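Long-range contacts in uncharacterized protein (Silicibacter pomeroyi DSS-3, PDB 2RE3), which is of unknown function but belongs to the DUF1285 family, has a fold with repeated structural motifs and may take part in signal transduction: residues V97-V101 with S159-L163; G107-L112 with L176-G180; G127-R131 with P143-V147. All coordinates share one frame. Residue numbers count along the deposited sequence, not the author numbering.

Contact 1: V97-V101 with S159-L163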
loop_
_atom_site.group_PDB
_atom_site.type_symbol
_atom_site.label_atom_id
_atom_site.label_comp_id
_atom_site.label_asym_id
_atom_site.label_seq_id
_atom_site.Cartn_x
_atom_site.Cartn_y
_atom_site.Cartn_z
ATOM N N VAL A 97 4.072 -1.465 -1.407
ATOM C CA VAL A 97 4.322 -2.867 -1.268
ATOM C C VAL A 97 4.675 -3.133 0.193
ATOM O O VAL A 97 5.531 -2.458 0.740
ATOM C CB VAL A 97 5.484 -3.333 -2.162
ATOM C CG1 VAL A 97 5.968 -4.705 -1.716
ATOM C CG2 VAL A 97 5.055 -3.346 -3.651
ATOM N N ALA A 98 4.008 -4.112 0.804
ATOM C CA ALA A 98 4.356 -4.617 2.137
ATOM C C ALA A 98 5.541 -5.564 2.002
ATOM O O ALA A 98 5.426 -6.604 1.344
ATOM C CB ALA A 98 3.156 -5.367 2.780
ATOM N N VAL A 99 6.664 -5.218 2.621
ATOM C CA VAL A 99 7.883 -6.022 2.498
ATOM C C VAL A 99 8.249 -6.817 3.733
ATOM O O VAL A 99 9.171 -7.619 3.700
ATOM C CB VAL A 99 9.087 -5.153 2.154
ATOM C CG1 VAL A 99 8.872 -4.506 0.756
ATOM C CG2 VAL A 99 9.340 -4.121 3.277
ATOM N N ASP A 100 7.537 -6.601 4.821
ATOM C CA ASP A 100 7.795 -7.323 6.049
ATOM C C ASP A 100 6.505 -7.505 6.829
ATOM O O ASP A 100 5.608 -6.674 6.763
ATOM C CB ASP A 100 8.820 -6.559 6.889
ATOM C CG ASP A 100 9.587 -7.456 7.820
ATOM O OD1 ASP A 100 9.549 -8.682 7.603
ATOM O OD2 ASP A 100 10.230 -6.941 8.762
ATOM N N VAL A 101 6.399 -8.616 7.546
ATOM C CA VAL A 101 5.278 -8.824 8.447
ATOM C C VAL A 101 5.854 -9.427 9.708
ATOM O O VAL A 101 6.752 -10.266 9.647
ATOM C CB VAL A 101 4.172 -9.738 7.854
ATOM C CG1 VAL A 101 4.747 -11.072 7.388
ATOM C CG2 VAL A 101 3.068 -9.970 8.883
ATOM N N SER A 159 6.638 -12.018 2.229
ATOM C CA SER A 159 5.650 -11.835 3.303
ATOM C C SER A 159 4.402 -12.742 3.116
ATOM O O SER A 159 3.880 -13.312 4.087
ATOM C CB SER A 159 5.256 -10.366 3.440
ATOM O OG SER A 159 6.404 -9.510 3.412
ATOM N N PHE A 160 3.959 -12.931 1.879
ATOM C CA PHE A 160 2.820 -13.792 1.639
ATOM C C PHE A 160 3.079 -15.220 2.101
ATOM O O PHE A 160 2.255 -15.849 2.749
ATOM C CB PHE A 160 2.453 -13.791 0.166
ATOM C CG PHE A 160 1.268 -14.641 -0.149
ATOM C CD1 PHE A 160 -0.002 -14.255 0.261
ATOM C CD2 PHE A 160 1.414 -15.836 -0.843
ATOM C CE1 PHE A 160 -1.120 -15.047 -0.028
ATOM C CE2 PHE A 160 0.305 -16.632 -1.134
ATOM C CZ PHE A 160 -0.958 -16.231 -0.733
ATOM N N TYR A 161 4.236 -15.749 1.771
ATOM C CA TYR A 161 4.491 -17.133 2.094
ATOM C C TYR A 161 4.651 -17.325 3.591
ATOM O O TYR A 161 4.206 -18.325 4.136
ATOM C CB TYR A 161 5.629 -17.683 1.226
ATOM C CG TYR A 161 5.099 -18.087 -0.141
ATOM C CD1 TYR A 161 4.068 -19.030 -0.244
ATOM C CD2 TYR A 161 5.579 -17.520 -1.316
ATOM C CE1 TYR A 161 3.541 -19.405 -1.474
ATOM C CE2 TYR A 161 5.052 -17.900 -2.568
ATOM C CZ TYR A 161 4.030 -18.844 -2.626
ATOM O OH TYR A 161 3.472 -19.256 -3.809
ATOM N N ARG A 162 5.186 -16.334 4.286
ATOM C CA ARG A 162 5.203 -16.386 5.746
ATOM C C ARG A 162 3.793 -16.314 6.343
ATOM O O ARG A 162 3.535 -16.932 7.356
ATOM C CB ARG A 162 6.082 -15.278 6.325
ATOM C CG ARG A 162 7.575 -15.410 5.953
ATOM C CD ARG A 162 8.357 -14.183 6.433
ATOM N NE ARG A 162 8.174 -13.998 7.878
ATOM C CZ ARG A 162 8.446 -12.883 8.561
ATOM N NH1 ARG A 162 8.944 -11.807 7.951
ATOM N NH2 ARG A 162 8.218 -12.849 9.879
ATOM N N LEU A 163 2.888 -15.570 5.719
ATOM C CA LEU A 163 1.492 -15.526 6.155
ATOM C C LEU A 163 0.757 -16.863 5.931
ATOM O O LEU A 163 -0.035 -17.277 6.751
ATOM C CB LEU A 163 0.732 -14.404 5.457
ATOM C CG LEU A 163 1.006 -12.948 5.845
ATOM C CD1 LEU A 163 -0.008 -12.019 5.152
ATOM C CD2 LEU A 163 0.978 -12.751 7.365
#
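A classic beta bulge marks the strand where the helix meets it: Val-99 and Asp-100 both face Thr-115 on the neighbouring strand 111-116. As a result two successive CA-to-CB bonds, those of Val-99 and Asp-100, point away from the helix, while Ala-98 and Val-101 point toward it. Ser-159 packs against the bulge, its OG 3.3 Å from Val-99 C. That hydroxyl is hydrogen-bonded to Asp-156 and not to the strand, since Val-99 O and Asp-100 N, each 3.4 Å from Ser-159 OG, are both badly angled for a bond. Although Asp-100 starts off away from the helix, its carboxylate swings back into a salt bridge, with OD1 3.2 Å from Arg-162 NH1; the hydrogen bond within it is weak. Val-101 CG1 covers one face of the same guanidinium. Beyond this exposed pair the contact turns apolar: Val-101 CG2 lies 3.8 Å from Leu-163 CD2, and Phe-114 of strand 111-116 joins both residues. The segment axes approach to 8.3 Å at 35°, so strand and helix run roughly the same way. This is alpha/beta packing, helix 157-164 lying on one face of the six-stranded mixed sheet of the C-terminal DUF1285 domain.

Contact 2: G107-L112 with L176-G180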
loop_
_atom_site.group_PDB
_atom_site.type_symbol
_atom_site.label_atom_id
_atom_site.label_comp_id
_atom_site.label_asym_id
_atom_site.label_seq_id
_atom_site.Cartn_x
_atom_site.Cartn_y
_atom_site.Cartn_z
ATOM N N GLY A 107 -2.624 -17.949 17.782
ATOM C CA GLY A 107 -3.901 -18.431 17.286
ATOM C C GLY A 107 -4.859 -17.335 16.836
ATOM O O GLY A 107 -4.562 -16.564 15.917
ATOM N N ARG A 108 -6.021 -17.278 17.475
ATOM C CA ARG A 108 -7.060 -16.314 17.124
ATOM C C ARG A 108 -6.831 -14.965 17.775
ATOM O O ARG A 108 -7.441 -13.996 17.374
ATOM C CB ARG A 108 -8.457 -16.864 17.446
ATOM C CG ARG A 108 -8.874 -17.974 16.477
ATOM C CD ARG A 108 -10.030 -18.751 17.011
ATOM N NE ARG A 108 -10.729 -19.588 16.039
ATOM C CZ ARG A 108 -11.424 -20.683 16.386
ATOM N NH1 ARG A 108 -11.480 -21.073 17.662
ATOM N NH2 ARG A 108 -12.061 -21.413 15.467
ATOM N N LYS A 109 -5.913 -14.899 18.729
ATOM C CA LYS A 109 -5.546 -13.641 19.372
ATOM C C LYS A 109 -4.364 -12.952 18.656
ATOM O O LYS A 109 -3.920 -11.883 19.085
ATOM C CB LYS A 109 -5.245 -13.887 20.874
ATOM C CG LYS A 109 -6.495 -14.249 21.732
ATOM C CD LYS A 109 -6.155 -15.045 23.004
ATOM N N GLN A 110 -3.882 -13.524 17.546
ATOM C CA GLN A 110 -2.620 -13.043 16.915
ATOM C C GLN A 110 -2.775 -11.657 16.277
ATOM O O GLN A 110 -3.853 -11.287 15.866
ATOM C CB GLN A 110 -2.051 -14.063 15.911
ATOM C CG GLN A 110 -2.244 -13.742 14.452
ATOM C CD GLN A 110 -1.889 -14.893 13.477
ATOM O OE1 GLN A 110 -0.959 -15.686 13.700
ATOM N NE2 GLN A 110 -2.629 -14.959 12.374
ATOM N N VAL A 111 -1.690 -10.895 16.246
ATOM C CA VAL A 111 -1.661 -9.573 15.623
ATOM C C VAL A 111 -0.536 -9.510 14.572
ATOM O O VAL A 111 0.623 -9.879 14.822
ATOM C CB VAL A 111 -1.459 -8.441 16.679
ATOM C CG1 VAL A 111 -1.516 -7.063 16.006
ATOM C CG2 VAL A 111 -2.507 -8.544 17.780
ATOM N N LEU A 112 -0.893 -9.052 13.391
ATOM C CA LEU A 112 0.045 -8.971 12.270
ATOM C C LEU A 112 0.381 -7.506 12.006
ATOM O O LEU A 112 -0.498 -6.720 11.655
ATOM C CB LEU A 112 -0.547 -9.615 11.002
ATOM C CG LEU A 112 -1.000 -11.078 11.051
ATOM C CD1 LEU A 112 -1.660 -11.515 9.712
ATOM C CD2 LEU A 112 0.165 -11.962 11.358
ATOM N N LEU A 176 -6.579 -15.125 7.600
ATOM C CA LEU A 176 -5.674 -14.615 8.649
ATOM C C LEU A 176 -6.442 -13.934 9.770
ATOM O O LEU A 176 -7.318 -13.125 9.511
ATOM C CB LEU A 176 -4.632 -13.663 8.037
ATOM C CG LEU A 176 -3.626 -14.367 7.104
ATOM C CD1 LEU A 176 -2.843 -13.366 6.340
ATOM C CD2 LEU A 176 -2.715 -15.255 7.889
ATOM N N TRP A 177 -6.158 -14.340 11.009
ATOM C CA TRP A 177 -6.614 -13.631 12.183
ATOM C C TRP A 177 -5.621 -12.540 12.479
ATOM O O TRP A 177 -4.433 -12.810 12.547
ATOM C CB TRP A 177 -6.673 -14.557 13.385
ATOM C CG TRP A 177 -7.883 -15.433 13.404
ATOM C CD1 TRP A 177 -7.966 -16.720 12.969
ATOM C CD2 TRP A 177 -9.181 -15.080 13.868
ATOM N NE1 TRP A 177 -9.234 -17.195 13.132
ATOM C CE2 TRP A 177 -10.011 -16.207 13.679
ATOM C CE3 TRP A 177 -9.727 -13.920 14.431
ATOM C CZ2 TRP A 177 -11.363 -16.224 14.056
ATOM C CZ3 TRP A 177 -11.081 -13.932 14.811
ATOM C CH2 TRP A 177 -11.879 -15.082 14.618
ATOM N N SER A 178 -6.090 -11.302 12.622
ATOM C CA SER A 178 -5.258 -10.240 13.198
ATOM C C SER A 178 -6.098 -9.333 14.061
ATOM O O SER A 178 -7.201 -8.980 13.676
ATOM C CB SER A 178 -4.571 -9.424 12.112
ATOM O OG SER A 178 -3.669 -8.491 12.687
ATOM N N SER A 179 -5.584 -8.956 15.224
ATOM C CA SER A 179 -6.262 -7.976 16.108
ATOM C C SER A 179 -7.695 -8.361 16.426
ATOM O O SER A 179 -8.541 -7.486 16.516
ATOM C CB SER A 179 -6.291 -6.555 15.504
ATOM O OG SER A 179 -5.000 -6.072 15.212
ATOM N N GLY A 180 -7.985 -9.653 16.552
ATOM C CA GLY A 180 -9.353 -10.098 16.845
ATOM C C GLY A 180 -10.336 -10.192 15.692
ATOM O O GLY A 180 -11.503 -10.500 15.922
HETATM O O HOH W 1 -6.288 -11.906 15.939
#
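Three hydrogen bonds join these segments, one side chain to backbone, one backbone to side chain and one backbone to backbone. Gln-110 NE2 donates to Trp-177 O at 2.8 Å, Leu-112 N to Ser-178 OG at 2.9 Å, and Ser-179 N to Gln-110 O at 3.0 Å. A water adds a further bridge, donating to Arg-108 O (2.8 Å) and Gln-110 O (2.5 Å) and accepting from Gly-180 N (2.9 Å). Ser-178 CA also comes within 3.2 Å of Gln-110 O in a CA-H...O contact. Both serine hydroxyls bond to Ala-124 O, tying in the chain beyond strand 121-123. Further out, Arg-108 lays its aliphatic chain over Trp-177: CG sits 3.6 Å from the centroid of the five-membered ring, a CH-pi contact. Glu-170 holds this pair together, as it salt-bridges Arg-108 NE and accepts from Trp-177 NE1. On the buried side Leu-112 CD1 meets Leu-176 CD1 at 4.0 Å, with Leu-163 of helix 157-164 touching both leucines. Ser-179 and Gly-180 have the positive phi angles of a type I' turn. The contact thus docks the tip of beta hairpin 173-185 against the connection after strand 96-104 and the start of strand 111-116.

Contact 3: G127-R131 with P143-V147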
loop_
_atom_site.group_PDB
_atom_site.type_symbol
_atom_site.label_atom_id
_atom_site.label_comp_id
_atom_site.label_asym_id
_atom_site.label_seq_id
_atom_site.Cartn_x
_atom_site.Cartn_y
_atom_site.Cartn_z
ATOM N N GLY A 127 -9.476 -1.718 11.390
ATOM C CA GLY A 127 -9.071 -0.391 10.874
ATOM C C GLY A 127 -8.178 -0.466 9.628
ATOM O O GLY A 127 -8.221 0.412 8.747
ATOM N N ASN A 128 -7.356 -1.514 9.560
ATOM C CA ASN A 128 -6.503 -1.748 8.428
ATOM C C ASN A 128 -6.715 -3.195 7.925
ATOM O O ASN A 128 -5.913 -4.104 8.230
ATOM C CB ASN A 128 -5.069 -1.541 8.845
ATOM C CG ASN A 128 -4.774 -0.130 9.278
ATOM O OD1 ASN A 128 -5.025 0.841 8.559
ATOM N ND2 ASN A 128 -4.210 -0.007 10.445
ATOM N N PRO A 129 -7.810 -3.438 7.182
ATOM C CA PRO A 129 -8.107 -4.832 6.857
ATOM C C PRO A 129 -7.200 -5.387 5.789
ATOM O O PRO A 129 -6.613 -4.619 5.024
ATOM C CB PRO A 129 -9.550 -4.788 6.371
ATOM C CG PRO A 129 -9.728 -3.435 5.831
ATOM C CD PRO A 129 -8.824 -2.526 6.640
ATOM N N ILE A 130 -7.065 -6.711 5.804
ATOM C CA ILE A 130 -6.423 -7.485 4.746
ATOM C C ILE A 130 -7.510 -7.867 3.757
ATOM O O ILE A 130 -8.564 -8.303 4.156
ATOM C CB ILE A 130 -5.764 -8.757 5.303
ATOM C CG1 ILE A 130 -4.667 -8.352 6.291
ATOM C CG2 ILE A 130 -5.184 -9.588 4.177
ATOM C CD1 ILE A 130 -4.168 -9.454 7.197
ATOM N N ARG A 131 -7.264 -7.695 2.471
ATOM C CA ARG A 131 -8.267 -7.981 1.435
ATOM C C ARG A 131 -7.703 -9.058 0.540
ATOM O O ARG A 131 -6.495 -9.116 0.365
ATOM C CB ARG A 131 -8.478 -6.699 0.640
ATOM C CG ARG A 131 -9.144 -6.852 -0.685
ATOM C CD ARG A 131 -9.679 -5.524 -1.163
ATOM N NE ARG A 131 -8.625 -4.635 -1.663
ATOM C CZ ARG A 131 -8.145 -4.648 -2.909
ATOM N NH1 ARG A 131 -8.576 -5.515 -3.822
ATOM N NH2 ARG A 131 -7.203 -3.788 -3.254
ATOM N N PRO A 143 -2.970 -10.568 -2.229
ATOM C CA PRO A 143 -3.665 -9.917 -1.146
ATOM C C PRO A 143 -3.045 -8.552 -0.810
ATOM O O PRO A 143 -1.844 -8.350 -0.980
ATOM C CB PRO A 143 -3.451 -10.889 0.009
ATOM C CG PRO A 143 -2.112 -11.474 -0.239
ATOM C CD PRO A 143 -1.808 -11.313 -1.735
ATOM N N TYR A 144 -3.875 -7.647 -0.307
ATOM C CA TYR A 144 -3.443 -6.324 0.113
ATOM C C TYR A 144 -3.699 -6.112 1.586
ATOM O O TYR A 144 -4.471 -6.857 2.189
ATOM C CB TYR A 144 -4.217 -5.285 -0.657
ATOM C CG TYR A 144 -4.113 -5.428 -2.164
ATOM C CD1 TYR A 144 -4.891 -6.346 -2.844
ATOM C CD2 TYR A 144 -3.252 -4.615 -2.916
ATOM C CE1 TYR A 144 -4.843 -6.463 -4.229
ATOM C CE2 TYR A 144 -3.194 -4.722 -4.317
ATOM C CZ TYR A 144 -4.007 -5.661 -4.957
ATOM O OH TYR A 144 -3.987 -5.818 -6.307
ATOM N N VAL A 145 -3.050 -5.097 2.159
ATOM C CA VAL A 145 -3.391 -4.590 3.495
ATOM C C VAL A 145 -3.472 -3.058 3.475
ATOM O O VAL A 145 -2.684 -2.377 2.822
ATOM C CB VAL A 145 -2.409 -5.063 4.583
ATOM C CG1 VAL A 145 -0.972 -4.633 4.297
ATOM C CG2 VAL A 145 -2.821 -4.520 5.932
ATOM N N HIS A 146 -4.473 -2.529 4.158
ATOM C CA HIS A 146 -4.676 -1.092 4.242
ATOM C C HIS A 146 -3.616 -0.489 5.153
ATOM O O HIS A 146 -3.307 -1.039 6.224
ATOM C CB HIS A 146 -6.075 -0.825 4.794
ATOM C CG HIS A 146 -6.429 0.621 4.975
ATOM N ND1 HIS A 146 -6.277 1.266 6.178
ATOM C CD2 HIS A 146 -7.012 1.515 4.140
ATOM C CE1 HIS A 146 -6.717 2.511 6.069
ATOM N NE2 HIS A 146 -7.172 2.689 4.845
ATOM N N VAL A 147 -3.036 0.613 4.704
ATOM C CA VAL A 147 -2.020 1.343 5.472
ATOM C C VAL A 147 -2.642 2.618 6.020
ATOM O O VAL A 147 -2.611 2.844 7.218
ATOM C CB VAL A 147 -0.828 1.729 4.580
ATOM C CG1 VAL A 147 0.234 2.489 5.399
ATOM C CG2 VAL A 147 -0.305 0.481 3.849
#
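The two segments run antiparallel, their end-to-end directions 157° apart. Arg-131 and Tyr-144 form a hydrogen-bonded pair, with Arg-131 N to Tyr-144 O at 2.9 Å and Tyr-144 N to Arg-131 O at 3.1 Å; Ile-130 and Val-145 are the next, non-hydrogen-bonded pair. His-146 N then donates to Pro-129 O at 3.1 Å, carrying the pairing past the short strand. There a side-chain bond takes over: His-146 ND1 donates to Asn-128 OD1 at 2.7 Å. On the sheet face of Arg-131 and Tyr-144, the guanidinium lies flat on the ring, planes at 12°, in an off-centre cation-pi contact with Arg-131 CZ 4.2 Å from the ring centroid of Tyr-144. Glu-152 salt-bridges the arginine and Asp-93 binds the tyrosine hydroxyl. On the other face Ile-130 CG1 and Val-145 CG2 lie 4.3 Å apart, Ile-130 packing against Phe-183 and Leu-185 of strand 181-185. Here is an antiparallel edge pairing, strand 130-131 closing one side of the mixed sheet.

In the fold
All three contacts belong to the C-terminal DUF1285 domain and reach the same six-stranded sheet, with centres 12 to 15 Å apart. Along the chain contacts 1 and 2 interleave, and both segments of contact 3 fall between the halves of each. Contact 1 adds helix 157-164 to this sheet, contact 2 brings in the three-stranded sheet of 168-170, 173-178 and 181-185, and contact 3 forms one edge of the six-stranded sheet within this chain. Their apolar residues meet: Leu-163 touches Leu-112 and Leu-176, Ile-130 reaches the same two leucines, and Phe-160 packs on Pro-143, so one core unites the three. The strand order, 3-2-1-6-5-4, recurs in the sheet containing strands 37-45 and 86-91, consistent with a fold built from repeated motifs.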